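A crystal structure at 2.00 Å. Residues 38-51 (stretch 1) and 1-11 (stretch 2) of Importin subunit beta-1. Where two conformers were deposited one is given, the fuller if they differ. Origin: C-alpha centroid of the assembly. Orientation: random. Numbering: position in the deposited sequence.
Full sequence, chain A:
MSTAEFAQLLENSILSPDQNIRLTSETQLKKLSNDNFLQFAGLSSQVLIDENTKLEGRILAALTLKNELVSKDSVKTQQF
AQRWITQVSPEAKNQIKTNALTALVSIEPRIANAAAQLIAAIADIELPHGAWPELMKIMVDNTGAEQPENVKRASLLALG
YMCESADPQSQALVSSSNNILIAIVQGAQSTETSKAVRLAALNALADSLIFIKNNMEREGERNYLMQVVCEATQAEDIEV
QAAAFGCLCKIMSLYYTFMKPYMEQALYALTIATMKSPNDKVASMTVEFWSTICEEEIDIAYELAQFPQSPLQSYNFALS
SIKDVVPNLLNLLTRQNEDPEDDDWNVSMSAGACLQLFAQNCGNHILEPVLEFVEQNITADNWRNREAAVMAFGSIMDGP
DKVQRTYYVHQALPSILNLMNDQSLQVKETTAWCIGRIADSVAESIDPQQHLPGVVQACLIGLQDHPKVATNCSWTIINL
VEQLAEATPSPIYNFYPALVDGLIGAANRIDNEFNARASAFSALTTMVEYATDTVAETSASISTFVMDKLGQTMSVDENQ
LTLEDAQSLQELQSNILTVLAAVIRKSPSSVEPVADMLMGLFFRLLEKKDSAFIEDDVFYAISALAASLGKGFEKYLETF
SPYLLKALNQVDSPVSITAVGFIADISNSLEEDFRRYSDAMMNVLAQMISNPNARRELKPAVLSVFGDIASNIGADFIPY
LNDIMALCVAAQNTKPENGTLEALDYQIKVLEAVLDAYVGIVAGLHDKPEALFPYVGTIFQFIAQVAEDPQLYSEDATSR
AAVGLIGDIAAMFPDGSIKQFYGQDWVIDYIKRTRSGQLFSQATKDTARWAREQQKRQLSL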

# COMPACT_ATOMS: atom_id res chain seq x y z
N LEU A 38 7.22 36.10 -14.87
CA LEU A 38 7.66 37.13 -13.94
C LEU A 38 6.48 37.98 -13.47
O LEU A 38 6.27 38.16 -12.26
CB LEU A 38 8.73 38.01 -14.60
CG LEU A 38 9.52 39.01 -13.74
CD1 LEU A 38 10.66 39.59 -14.57
CD2 LEU A 38 8.68 40.14 -13.18
N GLN A 39 5.69 38.49 -14.41
CA GLN A 39 4.56 39.34 -14.04
C GLN A 39 3.49 38.54 -13.30
O GLN A 39 2.93 39.01 -12.31
CB GLN A 39 3.97 40.01 -15.28
CG GLN A 39 2.83 40.98 -14.96
CD GLN A 39 2.21 41.62 -16.19
OE1 GLN A 39 2.10 41.00 -17.25
NE2 GLN A 39 1.80 42.88 -16.05
N PHE A 40 3.19 37.33 -13.78
CA PHE A 40 2.21 36.47 -13.10
C PHE A 40 2.57 36.28 -11.63
O PHE A 40 1.72 36.42 -10.74
CB PHE A 40 2.15 35.13 -13.84
CG PHE A 40 1.36 34.08 -13.13
CD1 PHE A 40 0.01 33.94 -13.35
CD2 PHE A 40 1.99 33.20 -12.26
CE1 PHE A 40 -0.72 32.95 -12.71
CE2 PHE A 40 1.28 32.22 -11.61
CZ PHE A 40 -0.08 32.10 -11.83
N ALA A 41 3.83 35.97 -11.35
CA ALA A 41 4.26 35.74 -9.98
C ALA A 41 4.23 37.02 -9.15
O ALA A 41 3.75 37.03 -8.01
CB ALA A 41 5.66 35.12 -9.97
N GLY A 42 4.75 38.12 -9.72
CA GLY A 42 4.69 39.39 -9.00
C GLY A 42 3.27 39.79 -8.65
O GLY A 42 2.97 40.15 -7.51
N LEU A 43 2.38 39.75 -9.64
CA LEU A 43 0.99 40.14 -9.42
C LEU A 43 0.31 39.22 -8.42
O LEU A 43 -0.46 39.68 -7.58
CB LEU A 43 0.23 40.14 -10.75
CG LEU A 43 0.49 41.30 -11.71
CD1 LEU A 43 -0.11 41.00 -13.07
CD2 LEU A 43 -0.08 42.60 -11.17
N SER A 44 0.56 37.91 -8.52
CA SER A 44 0.02 36.98 -7.54
C SER A 44 0.42 37.39 -6.13
O SER A 44 -0.41 37.46 -5.22
CB SER A 44 0.51 35.56 -7.84
OG SER A 44 0.00 35.07 -9.07
N SER A 45 1.71 37.70 -5.95
CA SER A 45 2.18 38.11 -4.63
C SER A 45 1.55 39.43 -4.20
O SER A 45 1.31 39.63 -3.00
CB SER A 45 3.70 38.20 -4.63
OG SER A 45 4.15 39.47 -5.06
N GLN A 46 1.24 40.33 -5.15
CA GLN A 46 0.62 41.60 -4.77
C GLN A 46 -0.83 41.40 -4.36
O GLN A 46 -1.31 42.06 -3.43
CB GLN A 46 0.73 42.61 -5.90
CG GLN A 46 2.14 43.21 -6.10
CD GLN A 46 2.63 44.10 -4.95
OE1 GLN A 46 3.83 44.18 -4.69
NE2 GLN A 46 1.70 44.79 -4.27
N VAL A 47 -1.55 40.50 -5.03
CA VAL A 47 -2.94 40.25 -4.64
C VAL A 47 -2.99 39.57 -3.28
O VAL A 47 -3.85 39.88 -2.45
CB VAL A 47 -3.66 39.43 -5.72
CG1 VAL A 47 -5.05 39.00 -5.25
CG2 VAL A 47 -3.77 40.24 -7.02
N LEU A 48 -2.05 38.66 -3.01
CA LEU A 48 -2.00 38.03 -1.70
C LEU A 48 -2.11 39.05 -0.57
O LEU A 48 -2.80 38.81 0.42
CB LEU A 48 -0.71 37.22 -1.55
CG LEU A 48 -0.43 36.58 -0.19
CD1 LEU A 48 -1.59 35.71 0.28
CD2 LEU A 48 0.85 35.77 -0.28
N ILE A 49 -1.46 40.21 -0.71
CA ILE A 49 -1.43 41.21 0.35
C ILE A 49 -2.46 42.32 0.14
O ILE A 49 -2.46 43.30 0.89
CB ILE A 49 -0.03 41.82 0.51
CG1 ILE A 49 0.40 42.53 -0.78
CG2 ILE A 49 0.98 40.74 0.90
CD1 ILE A 49 1.61 43.41 -0.62
N ASP A 50 -3.32 42.21 -0.87
CA ASP A 50 -4.25 43.29 -1.22
C ASP A 50 -5.52 43.14 -0.39
O ASP A 50 -6.37 42.29 -0.67
CB ASP A 50 -4.55 43.27 -2.72
CG ASP A 50 -5.56 44.33 -3.13
OD1 ASP A 50 -5.58 45.41 -2.51
OD2 ASP A 50 -6.34 44.06 -4.07
N GLU A 51 -5.66 43.98 0.63
CA GLU A 51 -6.83 43.91 1.50
C GLU A 51 -8.13 44.21 0.76
O GLU A 51 -9.20 43.77 1.19
CB GLU A 51 -6.67 44.87 2.68
CG GLU A 51 -5.64 44.41 3.72
CD GLU A 51 -4.57 45.45 4.02
OE1 GLU A 51 -4.32 46.32 3.16
OE2 GLU A 51 -3.97 45.38 5.12
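Stretch 2 1-11: MSTAEFAQLLE

Stretch 2 is the N-terminus of the chain. Met1 and Ser2 lead in with extended psi angles, and a helix runs from Thr3 through Glu11 and on beyond the stretch. It lies nearly at right angles to the helix of stretch 1. The N-to-C directions differ by 83° (signed crossing angle -83°), and the axes come within 9.3 Å. The backbones are nearest at Leu43 and Thr3, with 5.8 Å from CA to CA, and at Val47 and Ala7, with 6.0 Å.

The start of the helix is capped by Ser2. Its CA-to-CB bond points away from stretch 1, and chi1 is p (66°). This places Ser2 OG to accept from Glu5 N at 3.3 Å, a weak bond. Glu5 returns the contact: its OE1 accepts from Ser2 N at 3.2 Å, with chi1 m and chi2 t. Phe6 N donates to Ser2 O at 3.0 Å, and the regular helical pattern follows.

Phe6 is the main knob. Its chi1 is t (-164°) and chi2 is 74°, and the ring sits among Phe40, Leu43, Ser44 and Val47. Leu43 CB lies over one face, 4.0 Å from the centroid of the Phe6 ring. Val47 CG2 approaches the ring edge, 3.9 Å from Phe6 CD2. The Phe40 CA-to-CB bond points sideways, but with chi1 t and chi2 90° the end of its side chain comes nearer to stretch 2. Phe40 CD1 is 3.8 Å from Phe6 CZ, and the two ring planes meet at 84°. Ser44 has chi1 m, and its OG donates to Phe40 O at 2.8 Å. The hydroxyl is thus bonded within its own helix, while Ser44 OG also lies 3.4 Å from Phe6 CE2.

Val47 is the reciprocal knob, set among Thr3, Phe6, Ala7 and Leu10. With chi1 t (173°), both methyls make contacts. CG2 of Val47 is 3.9 Å from Ala7 CB and 3.8 Å from Thr3 CG2. Val47 CG1 meets Leu10 CD1 at 4.0 Å; Leu10 has chi1 m and chi2 t.

Leu43, m and t, covers the beginning of stretch 2. Its CD2 is 3.7 Å from Thr3 N, and Leu43 CD1 is 4.1 Å from Met1 CB. Thr3 has chi1 m; its OG1 is 3.9 Å from Gln46 CB.

Gln39 is extended, with chi1 and chi2 both t, so its amide reaches the chain terminus. Gln39 NE2 lies 3.3 Å from Met1 O. The CA-to-CB bond of Met1 points toward stretch 1, but the end of its side chain leads away; the residue is poorly ordered.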

# COMPACT_ATOMS: atom_id res chain seq x y z
N MET A 1 -0.92 44.29 -17.21
CA MET A 1 -2.04 44.04 -16.27
C MET A 1 -1.74 44.61 -14.89
O MET A 1 -0.61 44.52 -14.40
CB MET A 1 -2.32 42.54 -16.17
CG MET A 1 -3.67 42.20 -15.56
SD MET A 1 -4.04 40.43 -15.51
CE MET A 1 -3.78 39.95 -17.22
N SER A 2 -2.76 45.19 -14.27
CA SER A 2 -2.64 45.78 -12.95
C SER A 2 -3.04 44.79 -11.86
O SER A 2 -3.66 43.75 -12.12
CB SER A 2 -3.53 47.02 -12.84
OG SER A 2 -4.89 46.66 -12.93
N THR A 3 -2.70 45.13 -10.62
CA THR A 3 -3.10 44.29 -9.49
C THR A 3 -4.60 44.09 -9.46
O THR A 3 -5.09 42.98 -9.21
CB THR A 3 -2.62 44.91 -8.17
OG1 THR A 3 -1.20 45.11 -8.22
CG2 THR A 3 -2.97 44.00 -6.98
N ALA A 4 -5.37 45.15 -9.71
CA ALA A 4 -6.82 45.05 -9.60
C ALA A 4 -7.40 44.13 -10.66
O ALA A 4 -8.28 43.31 -10.37
CB ALA A 4 -7.44 46.45 -9.69
N GLU A 5 -6.91 44.24 -11.90
CA GLU A 5 -7.40 43.37 -12.97
C GLU A 5 -7.07 41.91 -12.70
O GLU A 5 -7.91 41.03 -12.89
CB GLU A 5 -6.81 43.81 -14.31
CG GLU A 5 -7.18 45.23 -14.72
CD GLU A 5 -6.37 45.71 -15.90
OE1 GLU A 5 -5.33 45.09 -16.21
OE2 GLU A 5 -6.77 46.71 -16.53
N PHE A 6 -5.83 41.64 -12.27
CA PHE A 6 -5.44 40.28 -11.93
C PHE A 6 -6.33 39.72 -10.83
O PHE A 6 -6.83 38.59 -10.92
CB PHE A 6 -3.97 40.25 -11.52
CG PHE A 6 -3.35 38.88 -11.52
CD1 PHE A 6 -3.05 38.25 -12.71
CD2 PHE A 6 -3.07 38.23 -10.33
CE1 PHE A 6 -2.49 37.00 -12.72
CE2 PHE A 6 -2.51 36.97 -10.34
CZ PHE A 6 -2.22 36.35 -11.53
N ALA A 7 -6.55 40.52 -9.78
CA ALA A 7 -7.41 40.09 -8.69
C ALA A 7 -8.81 39.78 -9.20
O ALA A 7 -9.44 38.82 -8.75
CB ALA A 7 -7.47 41.17 -7.61
N GLN A 8 -9.30 40.57 -10.16
CA GLN A 8 -10.63 40.31 -10.72
C GLN A 8 -10.65 39.00 -11.49
O GLN A 8 -11.62 38.24 -11.40
CB GLN A 8 -11.04 41.47 -11.63
CG GLN A 8 -12.50 41.42 -12.08
CD GLN A 8 -13.46 41.60 -10.92
OE1 GLN A 8 -13.40 42.58 -10.19
NE2 GLN A 8 -14.35 40.63 -10.74
N LEU A 9 -9.59 38.71 -12.26
CA LEU A 9 -9.49 37.40 -12.91
C LEU A 9 -9.58 36.26 -11.89
O LEU A 9 -10.38 35.34 -12.05
CB LEU A 9 -8.18 37.29 -13.69
CG LEU A 9 -8.09 37.94 -15.07
CD1 LEU A 9 -6.66 37.79 -15.59
CD2 LEU A 9 -9.08 37.31 -16.05
N LEU A 10 -8.74 36.29 -10.85
CA LEU A 10 -8.78 35.23 -9.84
C LEU A 10 -10.18 35.08 -9.23
O LEU A 10 -10.76 33.97 -9.19
CB LEU A 10 -7.76 35.53 -8.75
CG LEU A 10 -6.29 35.49 -9.17
CD1 LEU A 10 -5.48 36.47 -8.35
CD2 LEU A 10 -5.75 34.09 -9.01
N GLU A 11 -10.73 36.19 -8.74
CA GLU A 11 -12.06 36.17 -8.15
C GLU A 11 -13.05 35.54 -9.11
O GLU A 11 -13.74 34.59 -8.74
CB GLU A 11 -12.50 37.59 -7.78
CG GLU A 11 -11.74 38.19 -6.60
CD GLU A 11 -12.41 39.43 -6.03
OE1 GLU A 11 -13.60 39.65 -6.35
OE2 GLU A 11 -11.76 40.18 -5.28